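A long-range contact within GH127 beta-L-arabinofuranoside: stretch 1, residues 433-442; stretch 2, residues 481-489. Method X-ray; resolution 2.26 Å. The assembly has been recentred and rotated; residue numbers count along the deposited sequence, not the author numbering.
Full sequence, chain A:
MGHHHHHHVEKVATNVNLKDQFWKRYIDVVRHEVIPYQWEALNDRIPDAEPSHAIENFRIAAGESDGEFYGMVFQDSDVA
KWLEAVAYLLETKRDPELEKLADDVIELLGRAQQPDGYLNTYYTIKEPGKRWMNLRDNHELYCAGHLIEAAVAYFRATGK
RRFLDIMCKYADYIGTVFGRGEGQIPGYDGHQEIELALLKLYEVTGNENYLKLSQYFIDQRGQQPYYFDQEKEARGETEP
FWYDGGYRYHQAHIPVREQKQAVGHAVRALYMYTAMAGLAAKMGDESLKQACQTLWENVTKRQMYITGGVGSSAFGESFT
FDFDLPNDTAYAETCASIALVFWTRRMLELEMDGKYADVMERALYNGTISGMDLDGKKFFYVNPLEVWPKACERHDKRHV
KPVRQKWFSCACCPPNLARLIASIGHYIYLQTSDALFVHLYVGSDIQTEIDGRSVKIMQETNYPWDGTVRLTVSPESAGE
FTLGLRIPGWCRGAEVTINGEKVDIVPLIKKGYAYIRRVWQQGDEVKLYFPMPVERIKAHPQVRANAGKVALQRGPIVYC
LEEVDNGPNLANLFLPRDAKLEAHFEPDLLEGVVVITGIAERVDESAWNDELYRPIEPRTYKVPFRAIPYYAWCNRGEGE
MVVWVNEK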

# COMPACT_ATOMS: atom_id res chain seq x y z
N SER A 433 -42.76 20.88 11.37
CA SER A 433 -43.88 21.68 11.95
C SER A 433 -43.32 22.78 12.85
O SER A 433 -43.89 23.83 12.99
N ASP A 434 -42.16 22.50 13.45
CA ASP A 434 -41.38 23.49 14.17
C ASP A 434 -40.72 24.62 13.35
O ASP A 434 -40.49 25.69 13.91
N ALA A 435 -40.39 24.40 12.07
CA ALA A 435 -39.53 25.32 11.32
C ALA A 435 -39.34 24.95 9.85
O ALA A 435 -39.52 23.80 9.46
N LEU A 436 -38.99 25.93 9.03
CA LEU A 436 -38.42 25.65 7.70
C LEU A 436 -36.87 25.80 7.80
O LEU A 436 -36.36 26.87 8.19
N PHE A 437 -36.16 24.70 7.56
CA PHE A 437 -34.67 24.64 7.66
C PHE A 437 -34.03 24.77 6.29
O PHE A 437 -34.51 24.16 5.34
N VAL A 438 -33.02 25.64 6.19
CA VAL A 438 -32.17 25.76 5.00
C VAL A 438 -30.83 25.05 5.31
O VAL A 438 -30.07 25.50 6.17
N HIS A 439 -30.60 23.91 4.66
CA HIS A 439 -29.36 23.15 4.85
C HIS A 439 -28.25 23.60 3.90
O HIS A 439 -27.11 23.80 4.33
N LEU A 440 -28.60 23.76 2.62
CA LEU A 440 -27.61 24.10 1.57
C LEU A 440 -27.91 25.45 0.94
O LEU A 440 -29.09 25.91 0.87
N TYR A 441 -26.84 26.14 0.57
CA TYR A 441 -26.93 27.45 0.00
C TYR A 441 -26.74 27.32 -1.53
O TYR A 441 -25.67 27.16 -2.04
N VAL A 442 -27.88 27.31 -2.19
CA VAL A 442 -28.01 26.93 -3.58
C VAL A 442 -29.12 27.82 -4.11
O VAL A 442 -30.20 27.84 -3.52
N PHE A 481 -43.46 32.36 12.02
CA PHE A 481 -42.86 31.04 11.98
C PHE A 481 -41.33 31.17 12.04
O PHE A 481 -40.75 32.28 11.97
N THR A 482 -40.69 30.01 12.19
CA THR A 482 -39.25 29.92 12.37
C THR A 482 -38.54 29.47 11.10
O THR A 482 -38.98 28.55 10.41
N LEU A 483 -37.54 30.24 10.74
CA LEU A 483 -36.62 29.89 9.66
C LEU A 483 -35.33 29.44 10.30
O LEU A 483 -34.75 30.20 11.11
N GLY A 484 -34.92 28.21 10.01
CA GLY A 484 -33.66 27.66 10.58
C GLY A 484 -32.54 27.70 9.55
O GLY A 484 -32.67 27.07 8.53
N LEU A 485 -31.53 28.50 9.77
CA LEU A 485 -30.44 28.67 8.80
C LEU A 485 -29.11 28.06 9.27
O LEU A 485 -28.61 28.47 10.29
N ARG A 486 -28.56 27.09 8.53
CA ARG A 486 -27.28 26.50 8.92
C ARG A 486 -26.17 27.52 8.85
O ARG A 486 -26.02 28.26 7.88
N ILE A 487 -25.42 27.59 9.92
CA ILE A 487 -24.22 28.41 9.94
C ILE A 487 -23.05 27.43 9.67
O ILE A 487 -22.73 26.59 10.54
N PRO A 488 -22.46 27.48 8.46
CA PRO A 488 -21.49 26.41 8.09
C PRO A 488 -20.31 26.36 9.01
O PRO A 488 -19.78 27.40 9.41
N GLY A 489 -20.03 25.15 9.46
CA GLY A 489 -18.92 24.91 10.39
C GLY A 489 -17.59 25.40 9.86
O GLY A 489 -16.73 25.71 10.64

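Two parallel strands, 436-438 and 481-486, pair through their backbones, and side chains carry the contact past the end of the ladder, where Arg486 and Tyr441 each bind a main-chain carbonyl of the other stretch. Four hydrogen bonds set the register: Leu436 N to Thr482 O (3.0 Å), Gly484 N to Leu436 O (2.7 Å), Val438 N to Gly484 O (2.8 Å) and Arg486 N to Val438 O (3.2 Å). Leu436, Val438, Leu483 and Leu485 share one face of the sheet. There Val438 (t) meets Leu485 (m, t), CG2 to CD2 at 3.6 Å, while Leu436 CB lies 4.3 Å from Leu483 CD1. On the face bearing Phe437 (m), Gly484 leaves room for the ring: a CB at Gly484 would sit 2.5 Å from Phe437 CD1, a clash. Ala435 CB and Thr482 CB (chi1 m) approach to 4.0 Å. A water bridges the start of the pairing, donating to Asp434 O (2.6 Å) and accepting from Thr482 N (2.9 Å). At the last residue of its strand, Arg486 (t, t, p, chi4 99°) has its CA-to-CB bond toward stretch 1, and its side chain grips His439 O, just past the end of strand 436-438, with NE (2.7 Å) and NH2 (2.9 Å), the carbonyl lying at the guanidinium edge. Tyr441 (m) reciprocates, its OH donating to Arg486 O (2.7 Å), while its CE2 rests 4.3 Å from Pro488 CG.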

# COMPACT_ATOMS: atom_id res chain seq x y z
CB SER A 433 -44.86 20.80 12.71
OG SER A 433 -44.27 20.30 13.89
CB ASP A 434 -40.24 22.81 14.93
CG ASP A 434 -40.71 21.92 16.11
OD1 ASP A 434 -41.95 21.76 16.33
OD2 ASP A 434 -39.80 21.40 16.82
CB ALA A 435 -38.17 25.38 12.00
CB LEU A 436 -39.00 26.57 6.65
CG LEU A 436 -38.82 26.27 5.15
CD1 LEU A 436 -37.72 27.08 4.57
CD2 LEU A 436 -38.60 24.81 4.82
CB PHE A 437 -34.19 23.33 8.29
CG PHE A 437 -34.55 23.20 9.74
CD1 PHE A 437 -33.78 23.79 10.69
CD2 PHE A 437 -35.71 22.56 10.12
CE1 PHE A 437 -34.13 23.72 12.01
CE2 PHE A 437 -36.07 22.45 11.45
CZ PHE A 437 -35.28 23.05 12.40
CB VAL A 438 -31.92 27.22 4.64
CG1 VAL A 438 -31.20 27.32 3.30
CG2 VAL A 438 -33.26 27.93 4.51
CB HIS A 439 -29.56 21.69 4.56
CG HIS A 439 -30.54 21.03 5.45
ND1 HIS A 439 -30.65 21.32 6.79
CD2 HIS A 439 -31.47 20.08 5.18
CE1 HIS A 439 -31.61 20.59 7.31
NE2 HIS A 439 -32.11 19.81 6.36
CB LEU A 440 -27.65 23.04 0.48
CG LEU A 440 -27.45 21.57 0.93
CD1 LEU A 440 -27.56 20.60 -0.21
CD2 LEU A 440 -26.12 21.38 1.59
CB TYR A 441 -25.96 28.40 0.68
CG TYR A 441 -26.38 28.61 2.10
CD1 TYR A 441 -27.55 29.27 2.39
CD2 TYR A 441 -25.67 28.07 3.16
CE1 TYR A 441 -27.99 29.42 3.71
CE2 TYR A 441 -26.11 28.20 4.47
CZ TYR A 441 -27.27 28.91 4.73
OH TYR A 441 -27.73 29.04 6.01
CB VAL A 442 -28.50 25.48 -3.74
CG1 VAL A 442 -28.69 25.16 -5.21
CG2 VAL A 442 -27.52 24.50 -3.13
CB PHE A 481 -43.32 30.26 10.73
CG PHE A 481 -43.06 30.97 9.43
CD1 PHE A 481 -41.85 30.87 8.78
CD2 PHE A 481 -44.04 31.78 8.87
CE1 PHE A 481 -41.62 31.58 7.61
CE2 PHE A 481 -43.82 32.49 7.69
CZ PHE A 481 -42.60 32.39 7.06
CB THR A 482 -38.93 28.99 13.50
OG1 THR A 482 -39.60 29.46 14.66
CG2 THR A 482 -37.44 28.97 13.73
CB LEU A 483 -36.30 31.12 8.84
CG LEU A 483 -36.27 30.90 7.37
CD1 LEU A 483 -37.71 30.61 6.94
CD2 LEU A 483 -35.70 32.13 6.69
CB LEU A 485 -30.25 30.15 8.52
CG LEU A 485 -31.55 30.89 8.17
CD1 LEU A 485 -31.27 32.36 8.00
CD2 LEU A 485 -32.18 30.37 6.92
CB ARG A 486 -26.89 25.33 8.04
CG ARG A 486 -25.47 24.81 8.37
CD ARG A 486 -25.14 23.54 7.65
NE ARG A 486 -25.13 23.77 6.22
CZ ARG A 486 -24.04 23.96 5.46
NH1 ARG A 486 -22.80 23.94 5.96
NH2 ARG A 486 -24.23 24.17 4.19
CB ILE A 487 -24.06 29.16 11.28
CG1 ILE A 487 -25.33 29.95 11.61
CG2 ILE A 487 -22.87 30.11 11.21
CD1 ILE A 487 -25.80 30.91 10.52
CB PRO A 488 -21.03 26.82 6.70
CG PRO A 488 -22.19 27.63 6.16
CD PRO A 488 -22.64 28.42 7.35
O HOH W 1 -41.96 27.42 12.55